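PDB 4R1D: Tle cognate immunity protein 4 C-terminal domain-containing protein from Pseudomonas aeruginosa PAO1, which probably serves as the immunity protein that binds and inhibits Tle4, a lipase of the H2 type VI secretion system, so protecting the bacterium from its own toxin. Local coordinates for residues T8-G12 / I24-Y28; Y28-G32 / F159-R163; D33-L38 / H106-G112; V99-T104 / L129-S135. All blocks are in the same frame, centred on the assembly; numbering follows the deposited sequence.

Interaction 1. Residues T8-G12 / I24-Y28; sequences THCFG and INAGY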
# COMPACT_ATOMS: atom_id res chain seq x y z
N THR B 8 -31.00 5.28 -15.67
CA THR B 8 -31.11 4.44 -14.49
C THR B 8 -30.23 3.21 -14.65
O THR B 8 -30.40 2.44 -15.60
CB THR B 8 -32.57 4.01 -14.24
OG1 THR B 8 -33.37 5.17 -13.97
CG2 THR B 8 -32.67 3.02 -13.08
N HIS B 9 -29.27 3.03 -13.74
CA HIS B 9 -28.30 1.96 -13.81
C HIS B 9 -28.55 0.93 -12.71
O HIS B 9 -28.97 1.28 -11.61
CB HIS B 9 -26.87 2.51 -13.62
CG HIS B 9 -26.43 3.45 -14.70
ND1 HIS B 9 -25.76 3.03 -15.82
CD2 HIS B 9 -26.54 4.80 -14.81
CE1 HIS B 9 -25.49 4.07 -16.59
NE2 HIS B 9 -25.95 5.16 -15.99
N CYS B 10 -28.30 -0.34 -13.03
CA CYS B 10 -28.36 -1.40 -12.03
C CYS B 10 -26.95 -1.70 -11.55
O CYS B 10 -26.08 -2.01 -12.36
CB CYS B 10 -28.90 -2.68 -12.62
SG CYS B 10 -30.55 -2.58 -13.31
N PHE B 11 -26.74 -1.63 -10.24
CA PHE B 11 -25.48 -2.05 -9.64
C PHE B 11 -25.81 -2.96 -8.46
O PHE B 11 -26.49 -2.54 -7.52
CB PHE B 11 -24.65 -0.85 -9.17
CG PHE B 11 -24.27 0.11 -10.27
CD1 PHE B 11 -23.52 -0.32 -11.37
CD2 PHE B 11 -24.64 1.44 -10.20
CE1 PHE B 11 -23.17 0.57 -12.38
CE2 PHE B 11 -24.28 2.34 -11.21
CZ PHE B 11 -23.55 1.90 -12.30
N GLY B 12 -25.39 -4.21 -8.52
CA GLY B 12 -25.69 -5.13 -7.43
C GLY B 12 -27.19 -5.24 -7.23
O GLY B 12 -27.92 -5.52 -8.19
N ILE B 24 -18.39 6.08 -16.38
CA ILE B 24 -18.63 5.12 -15.29
C ILE B 24 -17.65 3.95 -15.34
O ILE B 24 -17.45 3.33 -16.38
CB ILE B 24 -20.07 4.55 -15.39
CG1 ILE B 24 -21.09 5.69 -15.34
CG2 ILE B 24 -20.34 3.53 -14.28
CD1 ILE B 24 -22.48 5.28 -15.83
N ASN B 25 -17.03 3.65 -14.20
CA ASN B 25 -16.19 2.48 -14.06
C ASN B 25 -16.68 1.68 -12.85
O ASN B 25 -16.79 2.22 -11.76
CB ASN B 25 -14.73 2.89 -13.84
CG ASN B 25 -14.07 3.35 -15.11
OD1 ASN B 25 -13.58 2.53 -15.89
ND2 ASN B 25 -14.07 4.66 -15.35
N ALA B 26 -16.99 0.40 -13.07
CA ALA B 26 -17.59 -0.42 -12.02
C ALA B 26 -16.80 -1.69 -11.76
O ALA B 26 -16.18 -2.27 -12.66
CB ALA B 26 -19.01 -0.78 -12.38
N GLY B 27 -16.88 -2.15 -10.51
CA GLY B 27 -16.31 -3.42 -10.12
C GLY B 27 -17.28 -4.16 -9.22
O GLY B 27 -18.02 -3.53 -8.44
N TYR B 28 -17.27 -5.49 -9.31
CA TYR B 28 -18.18 -6.35 -8.56
C TYR B 28 -17.37 -7.44 -7.91
O TYR B 28 -16.43 -7.95 -8.51
CB TYR B 28 -19.21 -6.98 -9.50
CG TYR B 28 -19.95 -5.94 -10.27
CD1 TYR B 28 -21.04 -5.30 -9.70
CD2 TYR B 28 -19.54 -5.56 -11.54
CE1 TYR B 28 -21.72 -4.31 -10.38
CE2 TYR B 28 -20.22 -4.57 -12.24
CZ TYR B 28 -21.31 -3.96 -11.65
OH TYR B 28 -21.99 -2.97 -12.32
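Two layers of β-structure meet here through side chains: strand 7-11, an outer strand of a three-stranded antiparallel sheet, packs over strand 23-30 of the large antiparallel sheet, running in roughly the same direction. The short strand axes come within 9.9 Å at an angle of 25°, which is the spacing of sheets packed face to face and not of strands sharing one sheet, and no hydrogen bond passes between the two segments. Along strand 23-30 the alternation of side chains decides who takes part. Ile-24 points toward the other layer and is held between two rings, its CD1 at 3.3 Å from CE1 of His-9 and its CG2 at 4.1 Å from CZ of Phe-11. Asn-25 points away and packs instead on Ala-66 of the neighbouring Tle4 chain. Ala-26 again points across, and its CB makes a loose apolar contact with CE1 of Phe-11, 4.4 Å away. Phe-11 thus fills the space between the layers, where Phe-164 and Val-166 of the adjacent strand 162-169 also touch it. Tyr-28 leaves its strand sideways but reaches over with its ring: CE1 lies 4.1 Å from the backbone N of Gly-12, where the first strand has ended, and the hydroxyl OH meets the edge of the Phe-11 ring, 3.2 Å from CD1.

Interaction 2. Residues Y28-G32 / F159-R163; sequences YYLWG and FQVER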
# COMPACT_ATOMS: atom_id res chain seq x y z
N TYR B 28 -17.27 -5.49 -9.31
CA TYR B 28 -18.18 -6.35 -8.56
C TYR B 28 -17.37 -7.44 -7.91
O TYR B 28 -16.43 -7.95 -8.51
CB TYR B 28 -19.21 -6.98 -9.50
CG TYR B 28 -19.95 -5.94 -10.27
CD1 TYR B 28 -21.04 -5.30 -9.70
CD2 TYR B 28 -19.54 -5.56 -11.54
CE1 TYR B 28 -21.72 -4.31 -10.38
CE2 TYR B 28 -20.22 -4.57 -12.24
CZ TYR B 28 -21.31 -3.96 -11.65
OH TYR B 28 -21.99 -2.97 -12.32
N TYR B 29 -17.74 -7.79 -6.68
CA TYR B 29 -16.93 -8.71 -5.90
C TYR B 29 -17.82 -9.72 -5.20
O TYR B 29 -18.82 -9.35 -4.57
CB TYR B 29 -16.11 -7.92 -4.85
CG TYR B 29 -15.40 -6.72 -5.44
CD1 TYR B 29 -16.06 -5.51 -5.61
CD2 TYR B 29 -14.06 -6.79 -5.83
CE1 TYR B 29 -15.42 -4.41 -6.15
CE2 TYR B 29 -13.40 -5.68 -6.38
CZ TYR B 29 -14.09 -4.50 -6.54
OH TYR B 29 -13.47 -3.40 -7.07
N LEU B 30 -17.44 -10.99 -5.30
CA LEU B 30 -18.18 -12.09 -4.70
C LEU B 30 -17.27 -12.81 -3.71
O LEU B 30 -16.17 -13.24 -4.07
CB LEU B 30 -18.64 -13.05 -5.80
CG LEU B 30 -19.59 -14.18 -5.44
CD1 LEU B 30 -20.91 -13.63 -4.89
CD2 LEU B 30 -19.80 -15.04 -6.67
N TRP B 31 -17.75 -12.96 -2.47
CA TRP B 31 -16.94 -13.53 -1.40
C TRP B 31 -15.58 -12.84 -1.38
O TRP B 31 -14.56 -13.46 -1.10
CB TRP B 31 -16.83 -15.05 -1.56
CG TRP B 31 -18.18 -15.73 -1.49
CD1 TRP B 31 -18.93 -16.18 -2.53
CD2 TRP B 31 -18.94 -16.00 -0.30
NE1 TRP B 31 -20.12 -16.70 -2.08
CE2 TRP B 31 -20.15 -16.61 -0.71
CE3 TRP B 31 -18.72 -15.77 1.06
CZ2 TRP B 31 -21.13 -17.01 0.20
CZ3 TRP B 31 -19.69 -16.17 1.96
CH2 TRP B 31 -20.88 -16.78 1.53
N GLY B 32 -15.58 -11.54 -1.65
CA GLY B 32 -14.40 -10.72 -1.50
C GLY B 32 -13.49 -10.63 -2.72
O GLY B 32 -12.59 -9.80 -2.75
N PHE B 159 -28.58 -15.47 0.81
CA PHE B 159 -27.46 -14.64 1.24
C PHE B 159 -26.12 -15.13 0.70
O PHE B 159 -25.85 -16.32 0.67
CB PHE B 159 -27.39 -14.54 2.77
CG PHE B 159 -26.26 -13.69 3.23
CD1 PHE B 159 -26.39 -12.31 3.21
CD2 PHE B 159 -25.06 -14.25 3.62
CE1 PHE B 159 -25.34 -11.50 3.60
CE2 PHE B 159 -24.00 -13.44 4.02
CZ PHE B 159 -24.14 -12.07 4.01
N GLN B 160 -25.30 -14.18 0.26
CA GLN B 160 -23.91 -14.44 -0.09
C GLN B 160 -23.16 -13.14 0.17
O GLN B 160 -23.77 -12.07 0.17
CB GLN B 160 -23.78 -14.81 -1.57
CG GLN B 160 -24.42 -13.79 -2.48
CD GLN B 160 -24.36 -14.17 -3.95
OE1 GLN B 160 -24.12 -15.33 -4.30
NE2 GLN B 160 -24.59 -13.20 -4.82
N VAL B 161 -21.85 -13.22 0.42
CA VAL B 161 -21.07 -11.99 0.55
C VAL B 161 -20.90 -11.38 -0.84
O VAL B 161 -20.39 -12.03 -1.75
CB VAL B 161 -19.69 -12.24 1.17
CG1 VAL B 161 -18.82 -11.00 1.04
CG2 VAL B 161 -19.81 -12.67 2.63
N GLU B 162 -21.33 -10.13 -1.00
CA GLU B 162 -21.37 -9.48 -2.30
C GLU B 162 -21.13 -7.99 -2.12
O GLU B 162 -21.52 -7.41 -1.11
CB GLU B 162 -22.71 -9.75 -3.02
CG GLU B 162 -23.93 -9.28 -2.27
CD GLU B 162 -25.24 -9.61 -2.99
OE1 GLU B 162 -25.29 -10.65 -3.68
OE2 GLU B 162 -26.19 -8.81 -2.86
N ARG B 163 -20.49 -7.38 -3.11
CA ARG B 163 -20.08 -5.99 -2.98
C ARG B 163 -19.89 -5.42 -4.36
O ARG B 163 -19.54 -6.14 -5.29
CB ARG B 163 -18.75 -5.92 -2.18
CG ARG B 163 -18.03 -4.57 -2.24
CD ARG B 163 -16.94 -4.47 -1.17
NE ARG B 163 -15.83 -5.41 -1.35
CZ ARG B 163 -14.73 -5.14 -2.05
NH1 ARG B 163 -14.59 -3.96 -2.65
NH2 ARG B 163 -13.76 -6.04 -2.13
O HOH W 1 -22.46 -17.36 -3.49
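This is an antiparallel β-pairing in the middle of the large sheet, where strand 23-30 of the N-terminal family region joins strand 162-169 of the C-terminal one. Tyr-29 and Arg-163 form a hydrogen-bonded pair, with Tyr-29 N to Arg-163 O at 2.8 Å and Arg-163 N to Tyr-29 O at 3.0 Å; Leu-30 and Glu-162 follow as a non-hydrogen-bonded pair. A third bond, Trp-31 N to Val-161 O at 2.9 Å, prolongs the pairing into the hairpin turn. Trp-31 and Gly-32 both have positive phi, with angles close to those of a type I' turn, and this turn leads into strand 33-38. The indole then folds back over the partner segment: its CZ3 lies 3.6 Å from CG2 of Val-161, and one water links Trp-31 NE1 (2.8 Å) to Gln-160 OE1 (2.7 Å). On the face carrying Tyr-29, the guanidinium of Arg-163 lies flat on the tyrosine ring, Arg-163 CZ standing 4.0 Å from the Tyr-29 ring centroid with the planes at 11°, a cation-pi stack. That face looks to the lipase: Gln-110 of the Tle4 chain hydrogen-bonds both Arg-163 NH2 and Gly-32 O, and Asn-64 of that chain bonds Tyr-29 OH. The stack is consistent with a guanidinium held in place for Tle4, so one contact both joins the two family regions and contributes to toxin binding.

Interaction 3. Residues D33-L38 / H106-G112; sequences DRIEYL and HVYRWKG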
# COMPACT_ATOMS: atom_id res chain seq x y z
N ASP B 33 -13.73 -11.47 -3.72
CA ASP B 33 -12.88 -11.51 -4.91
C ASP B 33 -13.61 -10.96 -6.13
O ASP B 33 -14.79 -11.21 -6.32
CB ASP B 33 -12.45 -12.96 -5.17
CG ASP B 33 -11.59 -13.51 -4.05
OD1 ASP B 33 -10.70 -12.79 -3.57
OD2 ASP B 33 -11.81 -14.67 -3.63
N ARG B 34 -12.90 -10.21 -6.98
CA ARG B 34 -13.55 -9.59 -8.13
C ARG B 34 -14.07 -10.59 -9.15
O ARG B 34 -13.38 -11.53 -9.52
CB ARG B 34 -12.58 -8.63 -8.81
CG ARG B 34 -13.17 -7.97 -10.05
CD ARG B 34 -12.33 -6.78 -10.47
NE ARG B 34 -12.83 -6.20 -11.71
CZ ARG B 34 -12.12 -5.43 -12.53
NH1 ARG B 34 -10.86 -5.13 -12.22
NH2 ARG B 34 -12.66 -4.95 -13.65
N ILE B 35 -15.31 -10.38 -9.58
CA ILE B 35 -15.83 -11.09 -10.74
C ILE B 35 -15.66 -10.14 -11.93
O ILE B 35 -16.32 -9.10 -12.01
CB ILE B 35 -17.28 -11.61 -10.57
CG1 ILE B 35 -17.74 -12.32 -11.85
CG2 ILE B 35 -18.24 -10.48 -10.16
CD1 ILE B 35 -18.82 -13.38 -11.61
N GLU B 36 -14.72 -10.50 -12.79
CA GLU B 36 -14.29 -9.66 -13.91
C GLU B 36 -14.94 -10.08 -15.22
O GLU B 36 -14.87 -11.25 -15.61
CB GLU B 36 -12.76 -9.74 -14.04
CG GLU B 36 -12.19 -8.81 -15.10
CD GLU B 36 -10.72 -9.07 -15.39
OE1 GLU B 36 -10.19 -10.09 -14.92
OE2 GLU B 36 -10.10 -8.25 -16.11
N TYR B 37 -15.57 -9.13 -15.90
CA TYR B 37 -16.14 -9.38 -17.21
C TYR B 37 -15.03 -9.41 -18.27
O TYR B 37 -14.19 -8.51 -18.32
CB TYR B 37 -17.17 -8.31 -17.56
CG TYR B 37 -17.54 -8.33 -19.01
CD1 TYR B 37 -18.32 -9.35 -19.54
CD2 TYR B 37 -17.08 -7.34 -19.87
CE1 TYR B 37 -18.63 -9.37 -20.89
CE2 TYR B 37 -17.38 -7.36 -21.21
CZ TYR B 37 -18.16 -8.37 -21.71
OH TYR B 37 -18.45 -8.36 -23.05
N LEU B 38 -15.04 -10.44 -19.11
CA LEU B 38 -14.01 -10.59 -20.13
C LEU B 38 -14.61 -10.36 -21.51
O LEU B 38 -15.76 -10.73 -21.75
CB LEU B 38 -13.42 -12.00 -20.07
CG LEU B 38 -12.85 -12.46 -18.73
CD1 LEU B 38 -12.34 -13.91 -18.82
CD2 LEU B 38 -11.74 -11.53 -18.29
N HIS B 106 -21.73 -14.61 -22.14
CA HIS B 106 -20.71 -13.64 -21.79
C HIS B 106 -19.78 -14.37 -20.84
O HIS B 106 -20.23 -15.21 -20.06
CB HIS B 106 -21.30 -12.43 -21.05
CG HIS B 106 -22.35 -11.70 -21.81
ND1 HIS B 106 -22.06 -10.94 -22.93
CD2 HIS B 106 -23.68 -11.60 -21.62
CE1 HIS B 106 -23.18 -10.41 -23.39
NE2 HIS B 106 -24.18 -10.79 -22.62
N VAL B 107 -18.50 -14.02 -20.89
CA VAL B 107 -17.51 -14.72 -20.07
C VAL B 107 -17.04 -13.89 -18.88
O VAL B 107 -16.90 -12.68 -18.99
CB VAL B 107 -16.29 -15.08 -20.93
CG1 VAL B 107 -15.01 -14.87 -20.16
CG2 VAL B 107 -16.39 -16.51 -21.35
N TYR B 108 -16.79 -14.56 -17.76
CA TYR B 108 -16.30 -13.89 -16.55
C TYR B 108 -15.18 -14.69 -15.90
O TYR B 108 -15.18 -15.92 -15.95
CB TYR B 108 -17.44 -13.71 -15.54
CG TYR B 108 -18.60 -12.97 -16.12
CD1 TYR B 108 -18.77 -11.60 -15.89
CD2 TYR B 108 -19.52 -13.62 -16.94
CE1 TYR B 108 -19.83 -10.92 -16.44
CE2 TYR B 108 -20.57 -12.94 -17.49
CZ TYR B 108 -20.73 -11.60 -17.24
OH TYR B 108 -21.80 -10.95 -17.81
N ARG B 109 -14.25 -13.97 -15.28
CA ARG B 109 -13.20 -14.60 -14.49
C ARG B 109 -13.43 -14.23 -13.02
O ARG B 109 -13.62 -13.07 -12.70
CB ARG B 109 -11.83 -14.11 -14.93
CG ARG B 109 -10.70 -14.74 -14.14
CD ARG B 109 -9.35 -14.12 -14.50
NE ARG B 109 -8.25 -14.99 -14.09
CZ ARG B 109 -6.96 -14.69 -14.23
NH1 ARG B 109 -6.61 -13.52 -14.76
NH2 ARG B 109 -6.02 -15.55 -13.84
N TRP B 110 -13.41 -15.23 -12.15
CA TRP B 110 -13.62 -14.99 -10.73
C TRP B 110 -12.59 -15.80 -9.97
O TRP B 110 -12.75 -17.01 -9.77
CB TRP B 110 -15.05 -15.38 -10.33
CG TRP B 110 -15.31 -15.18 -8.85
CD1 TRP B 110 -15.04 -14.07 -8.10
CD2 TRP B 110 -15.90 -16.14 -7.96
NE1 TRP B 110 -15.43 -14.27 -6.79
CE2 TRP B 110 -15.96 -15.53 -6.68
CE3 TRP B 110 -16.39 -17.44 -8.12
CZ2 TRP B 110 -16.49 -16.19 -5.57
CZ3 TRP B 110 -16.92 -18.09 -7.00
CH2 TRP B 110 -16.96 -17.46 -5.75
N LYS B 111 -11.51 -15.15 -9.56
CA LYS B 111 -10.36 -15.87 -9.02
C LYS B 111 -10.09 -15.45 -7.59
O LYS B 111 -10.09 -14.26 -7.27
CB LYS B 111 -9.12 -15.61 -9.88
CG LYS B 111 -7.84 -16.26 -9.34
CD LYS B 111 -6.64 -15.92 -10.21
CE LYS B 111 -6.35 -14.43 -10.20
NZ LYS B 111 -5.11 -14.09 -10.94
N GLY B 112 -9.84 -16.42 -6.73
CA GLY B 112 -9.50 -16.10 -5.36
C GLY B 112 -8.99 -17.29 -4.60
O GLY B 112 -8.98 -18.41 -5.10
O HOH W 2 -10.96 -12.39 -10.42
O HOH W 3 -7.83 -10.98 -15.66
O HOH W 4 -19.33 -10.87 -24.03
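Strands 33-38 and 107-115 are antiparallel neighbours in the large sheet; their segments 33-38 and 107-112 run at 156° to each other, with a closest axis approach of 4.6 Å. The pairing is firmest at Glu-36 and Arg-109, a hydrogen-bonded pair in which Glu-36 N to Arg-109 O and Arg-109 N to Glu-36 O both measure 2.8 Å; Leu-38 N adds a bond to Val-107 O at 2.9 Å. Between them, the non-hydrogen-bonded pair Tyr-37 and Tyr-108 sets the edge of the first ring toward the face of the second, with centroids 5.7 Å apart. Toward Asp-33 and Gly-112 the strands part: Arg-34 O is 4.1 Å from Lys-111 N, and a water spans the gap, 2.7 Å from Arg-34 O and 2.9 Å from Lys-111 N. Trp-110 NE1 makes a weak bond to Asp-33 O (3.2 Å) besides its bond to Leu-30 O. On the Glu-36 face, Arg-109 has its salt bridge with Asp-96, while a further water connects its NH1 to Glu-36 OE1. At the Asp-33 end, Arg-397 of the Tle4 chain forms a salt bridge with Asp-33 and a cation-pi contact with Trp-110. Carboxylate and indole, brought together by the strand pairing, thus offer a single arginine of the lipase both charge and an aromatic surface.

Interaction 4. Residues V99-T104 / L129-S135; sequences VTSKPT and LARNLRS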
# COMPACT_ATOMS: atom_id res chain seq x y z
N VAL B 99 -16.64 -18.54 -15.87
CA VAL B 99 -18.07 -18.83 -15.86
C VAL B 99 -18.78 -17.96 -16.89
O VAL B 99 -18.36 -16.83 -17.16
CB VAL B 99 -18.69 -18.61 -14.46
CG1 VAL B 99 -18.57 -17.15 -14.03
CG2 VAL B 99 -20.14 -19.08 -14.42
N THR B 100 -19.84 -18.50 -17.48
CA THR B 100 -20.56 -17.81 -18.54
C THR B 100 -22.01 -17.57 -18.18
O THR B 100 -22.62 -18.36 -17.47
CB THR B 100 -20.50 -18.63 -19.85
OG1 THR B 100 -21.00 -19.95 -19.59
CG2 THR B 100 -19.08 -18.72 -20.34
N SER B 101 -22.58 -16.48 -18.67
CA SER B 101 -23.98 -16.19 -18.44
C SER B 101 -24.83 -16.98 -19.44
O SER B 101 -24.33 -17.42 -20.48
CB SER B 101 -24.24 -14.70 -18.63
OG SER B 101 -23.71 -14.26 -19.86
N LYS B 102 -26.10 -17.17 -19.09
CA LYS B 102 -27.07 -17.82 -19.98
C LYS B 102 -28.36 -17.02 -19.98
O LYS B 102 -28.71 -16.38 -18.99
CB LYS B 102 -27.36 -19.26 -19.51
CG LYS B 102 -26.12 -20.10 -19.28
CD LYS B 102 -25.25 -20.17 -20.52
CE LYS B 102 -23.82 -20.52 -20.17
NZ LYS B 102 -22.94 -20.57 -21.36
N PRO B 103 -29.09 -17.07 -21.10
CA PRO B 103 -28.76 -17.83 -22.31
C PRO B 103 -27.83 -17.09 -23.27
O PRO B 103 -27.25 -17.73 -24.15
CB PRO B 103 -30.13 -18.04 -22.98
CG PRO B 103 -30.95 -16.89 -22.52
CD PRO B 103 -30.51 -16.64 -21.09
N THR B 104 -27.71 -15.78 -23.13
CA THR B 104 -26.74 -15.05 -23.93
C THR B 104 -25.35 -15.20 -23.31
O THR B 104 -25.14 -14.89 -22.14
CB THR B 104 -27.08 -13.55 -24.08
OG1 THR B 104 -28.27 -13.40 -24.86
CG2 THR B 104 -25.95 -12.83 -24.79
N LEU B 129 -22.99 -20.69 -8.76
CA LEU B 129 -22.77 -19.51 -9.58
C LEU B 129 -23.08 -19.79 -11.05
O LEU B 129 -23.74 -19.00 -11.72
CB LEU B 129 -21.32 -19.00 -9.45
CG LEU B 129 -20.99 -17.75 -10.27
CD1 LEU B 129 -21.97 -16.61 -9.98
CD2 LEU B 129 -19.55 -17.28 -10.01
N ALA B 130 -22.62 -20.94 -11.54
CA ALA B 130 -22.80 -21.28 -12.95
C ALA B 130 -24.27 -21.55 -13.28
O ALA B 130 -24.73 -21.29 -14.40
CB ALA B 130 -21.94 -22.47 -13.33
N ARG B 131 -25.01 -22.07 -12.31
CA ARG B 131 -26.46 -22.22 -12.46
C ARG B 131 -27.18 -20.88 -12.46
O ARG B 131 -28.17 -20.71 -13.17
CB ARG B 131 -27.05 -23.09 -11.35
CG ARG B 131 -26.65 -24.55 -11.40
CD ARG B 131 -27.51 -25.41 -10.47
NE ARG B 131 -27.34 -25.07 -9.06
CZ ARG B 131 -26.43 -25.63 -8.27
NH1 ARG B 131 -25.60 -26.54 -8.75
NH2 ARG B 131 -26.34 -25.26 -7.00
N ASN B 132 -26.69 -19.93 -11.66
CA ASN B 132 -27.42 -18.70 -11.39
C ASN B 132 -27.05 -17.49 -12.26
O ASN B 132 -27.72 -16.46 -12.20
CB ASN B 132 -27.26 -18.29 -9.92
CG ASN B 132 -27.76 -19.36 -8.94
OD1 ASN B 132 -28.63 -20.17 -9.26
ND2 ASN B 132 -27.22 -19.34 -7.73
N LEU B 133 -26.00 -17.60 -13.07
CA LEU B 133 -25.53 -16.43 -13.82
C LEU B 133 -26.39 -16.19 -15.06
O LEU B 133 -26.28 -16.91 -16.04
CB LEU B 133 -24.05 -16.58 -14.20
CG LEU B 133 -23.37 -15.29 -14.69
CD1 LEU B 133 -23.53 -14.16 -13.68
CD2 LEU B 133 -21.90 -15.52 -15.01
N ARG B 134 -27.25 -15.17 -15.00
CA ARG B 134 -28.21 -14.90 -16.07
C ARG B 134 -27.79 -13.68 -16.87
O ARG B 134 -27.41 -12.66 -16.30
CB ARG B 134 -29.60 -14.62 -15.48
CG ARG B 134 -30.15 -15.71 -14.58
CD ARG B 134 -30.87 -16.80 -15.37
NE ARG B 134 -31.90 -17.44 -14.55
CZ ARG B 134 -31.71 -18.53 -13.80
NH1 ARG B 134 -30.52 -19.12 -13.78
NH2 ARG B 134 -32.71 -19.04 -13.09
N SER B 135 -27.87 -13.76 -18.19
CA SER B 135 -27.52 -12.61 -19.03
C SER B 135 -28.61 -11.52 -18.97
O SER B 135 -29.79 -11.80 -18.73
CB SER B 135 -27.31 -13.07 -20.47
OG SER B 135 -28.47 -13.77 -20.91
O HOH W 5 -23.43 -20.79 -16.76
O HOH W 6 -30.20 -12.09 -22.29
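Ser-135, Leu-133 and Val-99 bury nearly equal areas, and each contributes in a different manner. Ser-135 works through polar atoms: its N donates to Lys-102 O at 2.9 Å, and its OG accepts from Thr-104 N at 3.1 Å, so that one residue holds the chain on both sides of Pro-103, which follows a cis peptide bond. Ser-101 OG, bonded to Thr-104 O at 2.8 Å, closes the same bend from within. Leu-133, the first residue to leave the helical conformation, combines both kinds of contact. Its O receives Lys-102 N at 3.1 Å, giving with the Ser-135 bond a single backbone bridge between Lys-102 and Arg-134, and its CD2 lies 3.8 Å from CG1 of Val-99. Val-99 is wholly apolar in its contacts here, reaching Leu-129 CD2 with CG1 at 4.1 Å and Ala-130 CB with CG2 at 4.0 Å. A water 2.7 Å from both Thr-100 O and Ala-130 O lies between the backbones. The end of strand 92-100 is in this way packed against the C-terminal end of helix 119-132, with Tyr-108 of strand 107-115 touching both Val-99 and Leu-133, while strand 133-135 pairs on with strand 152-155 of a small separate sheet.

How the interactions relate
From the N terminus, interaction 1 closes a short loop through strand 14-18 and sets a small sheet on the large one. Its second segment ends at Tyr-28, where interaction 2 begins; that contact closes a loop of more than a hundred residues and joins the two family regions. Interactions 3 and 4 are nested inside this loop and cross each other, 99-104 preceding 106-112 and 129-135 following it. Across the large sheet, Tyr-28 O meets Ile-35 N and Val-99 O meets Tyr-108 N, so strands 162-169, 23-30, 33-38, 107-115 and 92-100 run side by side. Leu-30 packs on Leu-129, bringing helix 119-132 of interaction 4 against interaction 2.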